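Local coordinates for malonyl CoA-acyl carrier protein transacylase (PDB 4RR5) that transfers the malonyl group from malonyl-CoA to holo acyl carrier protein, supplying malonyl-ACP for fatty acid biosynthesis, at residues Gly18-Ile26 against Ile284-Ser292; Leu38-Cys46 against Gln57-Ile66. One frame throughout, in Å; residues are numbered along the deposited sequence.

Contact 1 (Gly18-Ile26 against Ile284-Ser292); sequences GVDLLSTAI and IGQLDDLNS
Asp-20 and Leu-287 carry this contact, and their side chains run alongside each other, pointing opposite ways. OD2 of Asp-20 accepts from the backbone N of Leu-287 at 2.6 Å, with an N-H...O angle of 149°. The donor comes to the syn side of the carboxylate, 21° out of its plane. CG of Asp-20 lies between its own backbone N and carbonyl carbon (chi1 62°), which turns the carboxylate to the start of helix 287-291. Leu-287 is the first residue of that helix, just after the N-cap Gln-286, so Asp-20 binds an amide of its first turn from another part of the chain. Water 2 extends the grip: it donates to OD2 of Asp-20 and accepts from N of Asp-288. Inside the C-terminal segment, OD2 of Asp-289 accepts from N of Gly-285 at 2.9 Å, which ties the approach to the helix back onto it.

Leu-287 reaches back over the other segment with its two methyls. CD2 of Leu-287 lies 3.6 Å from OG of Ser-23, and its CD1 meets CG2 of Thr-24 at 4.0 Å. CD2 of Leu-21 packs at 4.4 Å from CD1 of Leu-290. OG1 of Thr-24 bonds to O of Leu-21 at 2.8 Å and also caps N of Ala-27, at the start of helix 25-38.

The contact joins the entry to helix 25-38 with the short C-terminal helix that follows edge strand 280-284 of the parallel sheet. Helix 56-76 packs against both segments, where Leu-73 touches Thr-24 and Leu-290.

Contact 2 (Leu38-Cys46 against Gln57-Ile66); sequences LGWSVVEKC and QNTQPCLYVI
Cys-62 meets Val-42, Cys-46, Trp-40 and Lys-45 through its sulfur. SG of Cys-62 lies 3.8 Å from CG1 of Val-42 and 3.8 Å from SG of Cys-46. SG of Cys-62 also sits at the edge of the Trp-40 six-membered ring, in its plane, 4.0 Å from CZ3 of Trp-40. This is a sulfur-aromatic contact made edge-on. The same end of the indole abuts Pro-61, whose CG is 3.8 Å from CH2 of Trp-40; the two side chains cross at about a right angle. Further along, Val-42 and Val-65 meet tip to tip through their CG2 methyls, and SG of Cys-46 touches CD1 of Ile-66.

The hydrogen bond between the segments forms beside the indole. Lys-45 starts with CG anti to its backbone N (chi1 -174°), then bends at each later torsion, curling its chain across the Asn-58 amide. NZ of Lys-45 gives a hydrogen bond to OD1 of Asn-58 at 3.2 Å. It approaches from above the carbonyl plane, 64° out of it, and not along a lone pair. NZ and OD1 both lie over one face of the Trp-40 ring, toward its rim, while CB of Leu-38 lies over the opposite face.

In this acyltransferase domain helix 42-46 crosses helix 56-76. Their short segments cross at -121°, with axes 10.1 Å apart. Leu-38 and Trp-40, from the turn between helices 25-38 and 42-46, add to the packing. Helix 56-76 is kinked at Pro-61, because the proline N carries no hydrogen to bond to the turn before.

Outside this shell, OG of Ser-41 caps helix 42-46 by accepting from N of Glu-44. ND2 of Asn-58 bonds to O of Ser-52, which helps fix the amide that faces Lys-45. Ala-34 of helix 25-38 touches Val-65, and Leu-107 of helix 103-119 backs Pro-61.

The centres of contacts 1 and 2 lie 16 Å apart, and the two meet directly. CA of Gly-18 is 3.8 Å from CD1 of Ile-66, and CD2 of Leu-22 is 3.9 Å from CG1 of Val-43. In sequence, both segments of contact 2 fall between the two segments of contact 1. Helix 25-38 connects the first segments of both. Helix 56-76 supplies one side of contact 2 and lies against contact 1. It thus ties the C-terminal helix, the N-terminal part and the helices around it into one packed unit. Contact 2 is more buried, with the side chain of Pro-61 about 12 Å from that of Ser-88, the probable active-site serine.

Contact 1 (Gly18-Ile26 against Ile284-Ser292)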
ATOM      1  N   GLY A  18      -2.411 -16.002  -0.550  1.00 20.69           N
ATOM      2  CA  GLY A  18      -3.028 -16.239   0.733  1.00 19.21           C
ATOM      3  C   GLY A  18      -3.609 -17.624   0.901  1.00 23.04           C
ATOM      4  O   GLY A  18      -3.891 -18.040   2.028  1.00 23.25           O
ATOM      5  N   VAL A  19      -3.785 -18.357  -0.197  1.00 24.60           N
ATOM      6  CA  VAL A  19      -4.563 -19.589  -0.121  1.00 25.09           C
ATOM      7  C   VAL A  19      -3.826 -20.681   0.638  1.00 22.64           C
ATOM      8  O   VAL A  19      -4.444 -21.434   1.388  1.00 24.03           O
ATOM      9  CB  VAL A  19      -4.949 -20.094  -1.487  1.00 23.68           C
ATOM     10  CG1 VAL A  19      -5.727 -21.366  -1.349  1.00 24.17           C
ATOM     11  CG2 VAL A  19      -5.793 -19.056  -2.183  1.00 23.31           C
ATOM     12  N   ASP A  20      -2.507 -20.732   0.508  1.00 26.32           N
ATOM     13  CA  ASP A  20      -1.733 -21.721   1.265  1.00 27.03           C
ATOM     14  C   ASP A  20      -1.705 -21.422   2.759  1.00 25.12           C
ATOM     15  O   ASP A  20      -1.315 -22.279   3.548  1.00 27.64           O
ATOM     16  CB  ASP A  20      -0.302 -21.798   0.764  1.00 25.06           C
ATOM     17  CG  ASP A  20       0.430 -20.496   0.937  1.00 30.37           C
ATOM     18  OD1 ASP A  20      -0.186 -19.448   0.671  1.00 32.01           O
ATOM     19  OD2 ASP A  20       1.605 -20.505   1.354  1.00 36.03           O
ATOM     20  N   LEU A  21      -2.105 -20.213   3.149  1.00 25.48           N
ATOM     21  CA  LEU A  21      -2.055 -19.813   4.558  1.00 23.41           C
ATOM     22  C   LEU A  21      -3.130 -20.504   5.375  1.00 22.43           C
ATOM     23  O   LEU A  21      -3.043 -20.579   6.599  1.00 20.94           O
ATOM     24  CB  LEU A  21      -2.215 -18.306   4.691  1.00 23.17           C
ATOM     25  CG  LEU A  21      -1.173 -17.479   3.943  1.00 24.82           C
ATOM     26  CD1 LEU A  21      -1.504 -16.010   4.095  1.00 16.99           C
ATOM     27  CD2 LEU A  21       0.246 -17.803   4.453  1.00 21.78           C
ATOM     28  N   LEU A  22      -4.120 -21.026   4.659  1.00 23.36           N
ATOM     29  CA  LEU A  22      -5.369 -21.552   5.202  1.00 22.70           C
ATOM     30  C   LEU A  22      -5.223 -22.758   6.155  1.00 22.42           C
ATOM     31  O   LEU A  22      -6.124 -23.076   6.924  1.00 22.88           O
ATOM     32  CB  LEU A  22      -6.269 -21.918   4.022  1.00 19.72           C
ATOM     33  CG  LEU A  22      -7.733 -22.250   4.279  1.00 29.38           C
ATOM     34  CD1 LEU A  22      -8.363 -21.280   5.287  1.00 23.61           C
ATOM     35  CD2 LEU A  22      -8.475 -22.217   2.930  1.00 23.90           C
ATOM     36  N   SER A  23      -4.088 -23.430   6.108  1.00 20.37           N
ATOM     37  CA  SER A  23      -3.868 -24.539   7.011  1.00 22.23           C
ATOM     38  C   SER A  23      -3.469 -24.060   8.421  1.00 23.66           C
ATOM     39  O   SER A  23      -3.480 -24.845   9.368  1.00 26.65           O
ATOM     40  CB  SER A  23      -2.808 -25.476   6.425  1.00 25.37           C
ATOM     41  OG  SER A  23      -1.612 -24.769   6.129  1.00 23.73           O
ATOM     42  N   THR A  24      -3.125 -22.782   8.572  1.00 21.23           N
ATOM     43  CA  THR A  24      -2.868 -22.226   9.905  1.00 23.45           C
ATOM     44  C   THR A  24      -4.196 -21.834  10.592  1.00 22.27           C
ATOM     45  O   THR A  24      -5.141 -21.361   9.943  1.00 19.08           O
ATOM     46  CB  THR A  24      -1.909 -20.979   9.857  1.00 27.02           C
ATOM     47  OG1 THR A  24      -2.579 -19.848   9.275  1.00 22.81           O
ATOM     48  CG2 THR A  24      -0.642 -21.275   9.051  1.00 18.30           C
ATOM     49  N   ALA A  25      -4.265 -22.049  11.898  1.00 20.24           N
ATOM     50  CA  ALA A  25      -5.443 -21.676  12.675  1.00 22.77           C
ATOM     51  C   ALA A  25      -5.688 -20.167  12.617  1.00 24.80           C
ATOM     52  O   ALA A  25      -6.833 -19.714  12.489  1.00 23.82           O
ATOM     53  CB  ALA A  25      -5.288 -22.131  14.121  1.00 21.00           C
ATOM     54  N   ILE A  26      -4.600 -19.401  12.704  1.00 25.25           N
ATOM     55  CA  ILE A  26      -4.655 -17.940  12.657  1.00 24.91           C
ATOM     56  C   ILE A  26      -5.315 -17.448  11.367  1.00 22.35           C
ATOM     57  O   ILE A  26      -6.230 -16.631  11.416  1.00 25.09           O
ATOM     58  CB  ILE A  26      -3.243 -17.335  12.824  1.00 23.31           C
ATOM     59  CG1 ILE A  26      -2.920 -17.209  14.320  1.00 17.69           C
ATOM     60  CG2 ILE A  26      -3.125 -15.980  12.090  1.00 23.77           C
ATOM     61  CD1 ILE A  26      -1.452 -16.998  14.658  1.00 15.75           C
ATOM     62  N   ILE A 284       8.009 -12.205   2.477  1.00 27.37           N
ATOM     63  CA  ILE A 284       7.157 -13.115   3.227  1.00 28.00           C
ATOM     64  C   ILE A 284       5.684 -13.011   2.825  1.00 26.05           C
ATOM     65  O   ILE A 284       4.925 -12.217   3.395  1.00 25.51           O
ATOM     66  CB  ILE A 284       7.300 -12.849   4.722  1.00 27.32           C
ATOM     67  CG1 ILE A 284       8.780 -12.917   5.094  1.00 25.16           C
ATOM     68  CG2 ILE A 284       6.477 -13.851   5.528  1.00 26.34           C
ATOM     69  CD1 ILE A 284       9.247 -11.776   5.933  1.00 27.38           C
ATOM     70  N   GLY A 285       5.288 -13.822   1.848  1.00 23.15           N
ATOM     71  CA  GLY A 285       3.930 -13.802   1.337  1.00 24.15           C
ATOM     72  C   GLY A 285       3.359 -15.190   1.115  1.00 27.60           C
ATOM     73  O   GLY A 285       2.259 -15.352   0.580  1.00 28.03           O
ATOM     74  N   GLN A 286       4.121 -16.200   1.512  1.00 29.63           N
ATOM     75  CA  GLN A 286       3.680 -17.592   1.420  1.00 31.26           C
ATOM     76  C   GLN A 286       4.146 -18.348   2.627  1.00 28.33           C
ATOM     77  O   GLN A 286       5.166 -18.000   3.231  1.00 29.38           O
ATOM     78  CB  GLN A 286       4.216 -18.288   0.168  1.00 27.69           C
ATOM     79  CG  GLN A 286       3.538 -17.884  -1.097  1.00 35.91           C
ATOM     80  CD  GLN A 286       4.229 -18.455  -2.303  1.00 40.52           C
ATOM     81  OE1 GLN A 286       5.355 -18.949  -2.203  1.00 33.19           O
ATOM     82  NE2 GLN A 286       3.554 -18.410  -3.456  1.00 36.18           N
ATOM     83  N   LEU A 287       3.400 -19.396   2.957  1.00 32.15           N
ATOM     84  CA  LEU A 287       3.771 -20.331   4.008  1.00 32.54           C
ATOM     85  C   LEU A 287       5.227 -20.805   3.855  1.00 32.63           C
ATOM     86  O   LEU A 287       5.968 -20.887   4.838  1.00 31.88           O
ATOM     87  CB  LEU A 287       2.805 -21.521   4.001  1.00 23.53           C
ATOM     88  CG  LEU A 287       2.650 -22.218   5.347  1.00 27.75           C
ATOM     89  CD1 LEU A 287       2.330 -21.174   6.424  1.00 28.13           C
ATOM     90  CD2 LEU A 287       1.565 -23.272   5.263  1.00 27.33           C
ATOM     91  N   ASP A 288       5.644 -21.081   2.621  1.00 31.84           N
ATOM     92  CA  ASP A 288       7.014 -21.528   2.370  1.00 34.44           C
ATOM     93  C   ASP A 288       8.057 -20.517   2.841  1.00 37.41           C
ATOM     94  O   ASP A 288       9.117 -20.903   3.337  1.00 41.12           O
ATOM     95  CB  ASP A 288       7.216 -21.828   0.883  1.00 41.84           C
ATOM     96  CG  ASP A 288       8.300 -22.874   0.645  1.00 56.49           C
ATOM     97  OD1 ASP A 288       9.279 -22.929   1.438  1.00 56.72           O
ATOM     98  OD2 ASP A 288       8.158 -23.654  -0.323  1.00 52.34           O
ATOM     99  N   ASP A 289       7.752 -19.229   2.687  1.00 35.82           N
ATOM    100  CA  ASP A 289       8.613 -18.165   3.191  1.00 32.16           C
ATOM    101  C   ASP A 289       8.678 -18.217   4.704  1.00 31.62           C
ATOM    102  O   ASP A 289       9.742 -18.072   5.297  1.00 35.65           O
ATOM    103  CB  ASP A 289       8.107 -16.779   2.762  1.00 31.98           C
ATOM    104  CG  ASP A 289       7.913 -16.662   1.274  1.00 30.22           C
ATOM    105  OD1 ASP A 289       8.771 -17.170   0.533  1.00 35.74           O
ATOM    106  OD2 ASP A 289       6.902 -16.064   0.847  1.00 26.26           O
ATOM    107  N   LEU A 290       7.520 -18.387   5.329  1.00 30.35           N
ATOM    108  CA  LEU A 290       7.434 -18.357   6.782  1.00 33.34           C
ATOM    109  C   LEU A 290       8.271 -19.464   7.401  1.00 38.21           C
ATOM    110  O   LEU A 290       8.900 -19.288   8.451  1.00 37.43           O
ATOM    111  CB  LEU A 290       5.982 -18.497   7.234  1.00 32.44           C
ATOM    112  CG  LEU A 290       5.106 -17.247   7.202  1.00 34.61           C
ATOM    113  CD1 LEU A 290       3.633 -17.636   7.307  1.00 27.25           C
ATOM    114  CD2 LEU A 290       5.514 -16.294   8.324  1.00 30.27           C
ATOM    115  N   ASN A 291       8.267 -20.613   6.729  1.00 38.91           N
ATOM    116  CA  ASN A 291       8.866 -21.816   7.278  1.00 40.47           C
ATOM    117  C   ASN A 291      10.392 -21.784   7.284  1.00 36.60           C
ATOM    118  O   ASN A 291      11.019 -22.501   8.059  1.00 37.81           O
ATOM    119  CB  ASN A 291       8.353 -23.033   6.506  1.00 38.94           C
ATOM    120  CG  ASN A 291       6.865 -23.243   6.693  1.00 34.16           C
ATOM    121  OD1 ASN A 291       6.270 -22.710   7.639  1.00 31.41           O
ATOM    122  ND2 ASN A 291       6.256 -24.032   5.803  1.00 28.83           N
ATOM    123  N   SER A 292      10.972 -20.934   6.435  1.00 40.29           N
ATOM    124  CA  SER A 292      12.421 -20.776   6.336  1.00 34.95           C
ATOM    125  C   SER A 292      12.924 -19.798   7.371  1.00 42.01           C
ATOM    126  O   SER A 292      14.094 -19.429   7.373  1.00 51.87           O
ATOM    127  CB  SER A 292      12.813 -20.290   4.951  1.00 35.90           C
ATOM    128  OG  SER A 292      12.106 -20.998   3.951  1.00 45.07           O
TER
HETATM  129  O   HOH W   1       0.442 -17.053   0.277  1.00 28.75           O
HETATM  130  O   HOH W   2       3.862 -21.715   0.255  1.00 36.02           O

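Contact 2 (Leu38-Cys46 against Gln57-Ile66)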
ATOM      1  N   LEU A  38     -17.247  -8.740   5.497  1.00 33.37           N
ATOM      2  CA  LEU A  38     -17.302  -8.318   4.099  1.00 31.68           C
ATOM      3  C   LEU A  38     -18.523  -8.844   3.366  1.00 31.92           C
ATOM      4  O   LEU A  38     -18.948  -8.266   2.375  1.00 33.54           O
ATOM      5  CB  LEU A  38     -16.059  -8.786   3.342  1.00 29.84           C
ATOM      6  CG  LEU A  38     -14.698  -8.162   3.602  1.00 26.23           C
ATOM      7  CD1 LEU A  38     -13.659  -9.085   3.027  1.00 23.36           C
ATOM      8  CD2 LEU A  38     -14.609  -6.806   2.934  1.00 27.49           C
ATOM      9  N   GLY A  39     -19.053  -9.969   3.827  1.00 33.28           N
ATOM     10  CA  GLY A  39     -20.147 -10.622   3.134  1.00 33.18           C
ATOM     11  C   GLY A  39     -19.713 -11.522   1.991  1.00 36.96           C
ATOM     12  O   GLY A  39     -20.549 -12.023   1.235  1.00 35.71           O
ATOM     13  N   TRP A  40     -18.405 -11.730   1.857  1.00 34.48           N
ATOM     14  CA  TRP A  40     -17.879 -12.653   0.860  1.00 29.35           C
ATOM     15  C   TRP A  40     -16.522 -13.169   1.297  1.00 31.76           C
ATOM     16  O   TRP A  40     -15.824 -12.529   2.079  1.00 32.96           O
ATOM     17  CB  TRP A  40     -17.786 -11.994  -0.524  1.00 32.80           C
ATOM     18  CG  TRP A  40     -17.205 -10.596  -0.560  1.00 34.22           C
ATOM     19  CD1 TRP A  40     -17.897  -9.425  -0.481  1.00 31.43           C
ATOM     20  CD2 TRP A  40     -15.823 -10.231  -0.706  1.00 34.60           C
ATOM     21  NE1 TRP A  40     -17.040  -8.357  -0.563  1.00 33.05           N
ATOM     22  CE2 TRP A  40     -15.759  -8.822  -0.693  1.00 33.46           C
ATOM     23  CE3 TRP A  40     -14.632 -10.958  -0.826  1.00 33.33           C
ATOM     24  CZ2 TRP A  40     -14.558  -8.123  -0.809  1.00 28.22           C
ATOM     25  CZ3 TRP A  40     -13.437 -10.260  -0.946  1.00 28.52           C
ATOM     26  CH2 TRP A  40     -13.412  -8.858  -0.943  1.00 27.49           C
ATOM     27  N   SER A  41     -16.154 -14.339   0.795  1.00 33.82           N
ATOM     28  CA  SER A  41     -14.928 -14.997   1.218  1.00 30.25           C
ATOM     29  C   SER A  41     -13.689 -14.439   0.524  1.00 33.08           C
ATOM     30  O   SER A  41     -13.623 -14.385  -0.712  1.00 27.21           O
ATOM     31  CB  SER A  41     -15.033 -16.493   0.956  1.00 26.05           C
ATOM     32  OG  SER A  41     -13.778 -17.120   1.140  1.00 33.26           O
ATOM     33  N   VAL A  42     -12.699 -14.036   1.317  1.00 25.58           N
ATOM     34  CA  VAL A  42     -11.430 -13.584   0.744  1.00 28.57           C
ATOM     35  C   VAL A  42     -10.696 -14.743   0.044  1.00 25.55           C
ATOM     36  O   VAL A  42     -10.129 -14.559  -1.036  1.00 25.42           O
ATOM     37  CB  VAL A  42     -10.527 -12.935   1.823  1.00 27.14           C
ATOM     38  CG1 VAL A  42      -9.098 -12.720   1.304  1.00 23.75           C
ATOM     39  CG2 VAL A  42     -11.138 -11.615   2.276  1.00 22.48           C
ATOM     40  N   VAL A  43     -10.731 -15.929   0.641  1.00 21.96           N
ATOM     41  CA  VAL A  43     -10.115 -17.109   0.037  1.00 25.88           C
ATOM     42  C   VAL A  43     -10.686 -17.385  -1.339  1.00 27.13           C
ATOM     43  O   VAL A  43      -9.941 -17.535  -2.314  1.00 26.06           O
ATOM     44  CB  VAL A  43     -10.311 -18.371   0.900  1.00 21.52           C
ATOM     45  CG1 VAL A  43      -9.559 -19.533   0.302  1.00 25.09           C
ATOM     46  CG2 VAL A  43      -9.814 -18.120   2.284  1.00 24.22           C
ATOM     47  N   GLU A  44     -12.013 -17.427  -1.418  1.00 25.37           N
ATOM     48  CA  GLU A  44     -12.684 -17.702  -2.682  1.00 26.00           C
ATOM     49  C   GLU A  44     -12.307 -16.673  -3.729  1.00 27.31           C
ATOM     50  O   GLU A  44     -11.976 -17.021  -4.851  1.00 34.75           O
ATOM     51  CB  GLU A  44     -14.207 -17.738  -2.495  1.00 34.09           C
ATOM     52  CG  GLU A  44     -14.742 -18.938  -1.668  1.00 39.12           C
ATOM     53  CD  GLU A  44     -14.676 -20.279  -2.416  1.00 39.34           C
ATOM     54  OE1 GLU A  44     -14.990 -20.313  -3.624  1.00 39.44           O
ATOM     55  OE2 GLU A  44     -14.312 -21.301  -1.791  1.00 44.52           O
ATOM     56  N   LYS A  45     -12.329 -15.401  -3.344  1.00 32.28           N
ATOM     57  CA  LYS A  45     -12.069 -14.307  -4.275  1.00 28.84           C
ATOM     58  C   LYS A  45     -10.620 -14.293  -4.780  1.00 27.88           C
ATOM     59  O   LYS A  45     -10.358 -13.901  -5.908  1.00 30.13           O
ATOM     60  CB  LYS A  45     -12.431 -12.975  -3.607  1.00 29.69           C
ATOM     61  CG  LYS A  45     -12.343 -11.735  -4.506  1.00 34.73           C
ATOM     62  CD  LYS A  45     -13.251 -11.807  -5.731  1.00 40.00           C
ATOM     63  CE  LYS A  45     -14.708 -12.078  -5.348  1.00 48.23           C
ATOM     64  NZ  LYS A  45     -15.301 -11.021  -4.465  1.00 44.56           N
ATOM     65  N   CYS A  46      -9.680 -14.732  -3.952  1.00 27.38           N
ATOM     66  CA  CYS A  46      -8.279 -14.772  -4.362  1.00 27.90           C
ATOM     67  C   CYS A  46      -8.001 -15.895  -5.367  1.00 33.47           C
ATOM     68  O   CYS A  46      -6.931 -15.951  -5.978  1.00 28.17           O
ATOM     69  CB  CYS A  46      -7.368 -14.939  -3.142  1.00 26.81           C
ATOM     70  SG  CYS A  46      -7.149 -13.444  -2.143  1.00 26.67           S
ATOM     71  N   GLN A  57     -11.939  -2.837  -5.344  1.00 25.91           N
ATOM     72  CA  GLN A  57     -12.892  -3.166  -4.277  1.00 26.29           C
ATOM     73  C   GLN A  57     -12.759  -4.612  -3.801  1.00 23.04           C
ATOM     74  O   GLN A  57     -13.228  -4.960  -2.722  1.00 21.81           O
ATOM     75  CB  GLN A  57     -14.341  -2.900  -4.727  1.00 28.14           C
ATOM     76  CG  GLN A  57     -14.868  -3.804  -5.851  1.00 33.09           C
ATOM     77  CD  GLN A  57     -14.576  -3.280  -7.255  1.00 35.88           C
ATOM     78  OE1 GLN A  57     -13.995  -2.206  -7.429  1.00 35.84           O
ATOM     79  NE2 GLN A  57     -15.002  -4.038  -8.267  1.00 40.60           N
ATOM     80  N   ASN A  58     -12.137  -5.453  -4.620  1.00 24.62           N
ATOM     81  CA  ASN A  58     -11.732  -6.789  -4.190  1.00 24.24           C
ATOM     82  C   ASN A  58     -10.310  -6.769  -3.642  1.00 20.75           C
ATOM     83  O   ASN A  58     -10.037  -7.267  -2.556  1.00 21.45           O
ATOM     84  CB  ASN A  58     -11.819  -7.790  -5.350  1.00 26.40           C
ATOM     85  CG  ASN A  58     -13.254  -8.002  -5.854  1.00 30.74           C
ATOM     86  OD1 ASN A  58     -14.211  -8.025  -5.077  1.00 28.97           O
ATOM     87  ND2 ASN A  58     -13.395  -8.166  -7.165  1.00 27.07           N
ATOM     88  N   THR A  59      -9.409  -6.172  -4.411  1.00 22.37           N
ATOM     89  CA  THR A  59      -7.989  -6.219  -4.114  1.00 21.32           C
ATOM     90  C   THR A  59      -7.647  -5.663  -2.739  1.00 25.39           C
ATOM     91  O   THR A  59      -6.857  -6.258  -2.001  1.00 23.56           O
ATOM     92  CB  THR A  59      -7.183  -5.439  -5.138  1.00 24.39           C
ATOM     93  OG1 THR A  59      -7.637  -5.764  -6.460  1.00 27.94           O
ATOM     94  CG2 THR A  59      -5.701  -5.758  -4.987  1.00 22.96           C
ATOM     95  N   GLN A  60      -8.232  -4.523  -2.388  1.00 20.23           N
ATOM     96  CA  GLN A  60      -7.790  -3.872  -1.172  1.00 23.76           C
ATOM     97  C   GLN A  60      -8.146  -4.713   0.059  1.00 22.14           C
ATOM     98  O   GLN A  60      -7.252  -5.059   0.833  1.00 20.30           O
ATOM     99  CB  GLN A  60      -8.341  -2.442  -1.075  1.00 19.62           C
ATOM    100  CG  GLN A  60      -7.802  -1.525  -2.156  1.00 18.39           C
ATOM    101  CD  GLN A  60      -8.017  -0.061  -1.824  1.00 24.73           C
ATOM    102  OE1 GLN A  60      -7.987   0.334  -0.656  1.00 23.39           O
ATOM    103  NE2 GLN A  60      -8.248   0.749  -2.843  1.00 24.48           N
ATOM    104  N   PRO A  61      -9.427  -5.078   0.243  1.00 24.52           N
ATOM    105  CA  PRO A  61      -9.633  -5.892   1.450  1.00 23.51           C
ATOM    106  C   PRO A  61      -8.940  -7.266   1.378  1.00 25.07           C
ATOM    107  O   PRO A  61      -8.539  -7.795   2.421  1.00 22.71           O
ATOM    108  CB  PRO A  61     -11.160  -6.037   1.525  1.00 26.95           C
ATOM    109  CG  PRO A  61     -11.661  -5.702   0.170  1.00 23.55           C
ATOM    110  CD  PRO A  61     -10.694  -4.743  -0.431  1.00 22.88           C
ATOM    111  N   CYS A  62      -8.791  -7.826   0.180  1.00 18.55           N
ATOM    112  CA  CYS A  62      -8.031  -9.068   0.053  1.00 25.18           C
ATOM    113  C   CYS A  62      -6.573  -8.909   0.521  1.00 26.93           C
ATOM    114  O   CYS A  62      -6.079  -9.727   1.311  1.00 24.01           O
ATOM    115  CB  CYS A  62      -8.066  -9.583  -1.384  1.00 21.55           C
ATOM    116  SG  CYS A  62      -9.559 -10.509  -1.782  1.00 26.89           S
ATOM    117  N   LEU A  63      -5.888  -7.868   0.042  1.00 21.53           N
ATOM    118  CA  LEU A  63      -4.500  -7.637   0.436  1.00 19.61           C
ATOM    119  C   LEU A  63      -4.389  -7.339   1.929  1.00 19.75           C
ATOM    120  O   LEU A  63      -3.460  -7.797   2.589  1.00 19.05           O
ATOM    121  CB  LEU A  63      -3.892  -6.488  -0.363  1.00 18.77           C
ATOM    122  CG  LEU A  63      -3.488  -6.794  -1.797  1.00 21.92           C
ATOM    123  CD1 LEU A  63      -2.992  -5.531  -2.484  1.00 20.46           C
ATOM    124  CD2 LEU A  63      -2.419  -7.880  -1.831  1.00 21.52           C
ATOM    125  N   TYR A  64      -5.340  -6.577   2.463  1.00 17.09           N
ATOM    126  CA  TYR A  64      -5.309  -6.245   3.876  1.00 19.39           C
ATOM    127  C   TYR A  64      -5.475  -7.486   4.748  1.00 18.52           C
ATOM    128  O   TYR A  64      -4.760  -7.661   5.725  1.00 18.97           O
ATOM    129  CB  TYR A  64      -6.388  -5.213   4.224  1.00 16.96           C
ATOM    130  CG  TYR A  64      -6.583  -5.006   5.724  1.00 17.31           C
ATOM    131  CD1 TYR A  64      -7.468  -5.799   6.454  1.00 16.30           C
ATOM    132  CD2 TYR A  64      -5.885  -4.010   6.406  1.00 19.39           C
ATOM    133  CE1 TYR A  64      -7.656  -5.613   7.811  1.00 16.34           C
ATOM    134  CE2 TYR A  64      -6.067  -3.812   7.768  1.00 18.92           C
ATOM    135  CZ  TYR A  64      -6.957  -4.623   8.462  1.00 20.64           C
ATOM    136  OH  TYR A  64      -7.149  -4.430   9.806  1.00 23.26           O
ATOM    137  N   VAL A  65      -6.439  -8.331   4.417  1.00 19.01           N
ATOM    138  CA  VAL A  65      -6.722  -9.498   5.238  1.00 19.86           C
ATOM    139  C   VAL A  65      -5.522 -10.451   5.232  1.00 20.28           C
ATOM    140  O   VAL A  65      -5.122 -10.990   6.270  1.00 19.65           O
ATOM    141  CB  VAL A  65      -8.001 -10.231   4.742  1.00 26.82           C
ATOM    142  CG1 VAL A  65      -8.115 -11.625   5.371  1.00 22.22           C
ATOM    143  CG2 VAL A  65      -9.243  -9.395   5.028  1.00 17.58           C
ATOM    144  N   ILE A  66      -4.939 -10.642   4.054  1.00 18.39           N
ATOM    145  CA  ILE A  66      -3.798 -11.537   3.908  1.00 21.42           C
ATOM    146  C   ILE A  66      -2.564 -10.991   4.626  1.00 19.41           C
ATOM    147  O   ILE A  66      -1.869 -11.730   5.339  1.00 17.41           O
ATOM    148  CB  ILE A  66      -3.477 -11.787   2.417  1.00 19.36           C
ATOM    149  CG1 ILE A  66      -4.549 -12.695   1.816  1.00 16.68           C
ATOM    150  CG2 ILE A  66      -2.082 -12.391   2.255  1.00 15.74           C
ATOM    151  CD1 ILE A  66      -4.547 -12.727   0.312  1.00 20.25           C
TER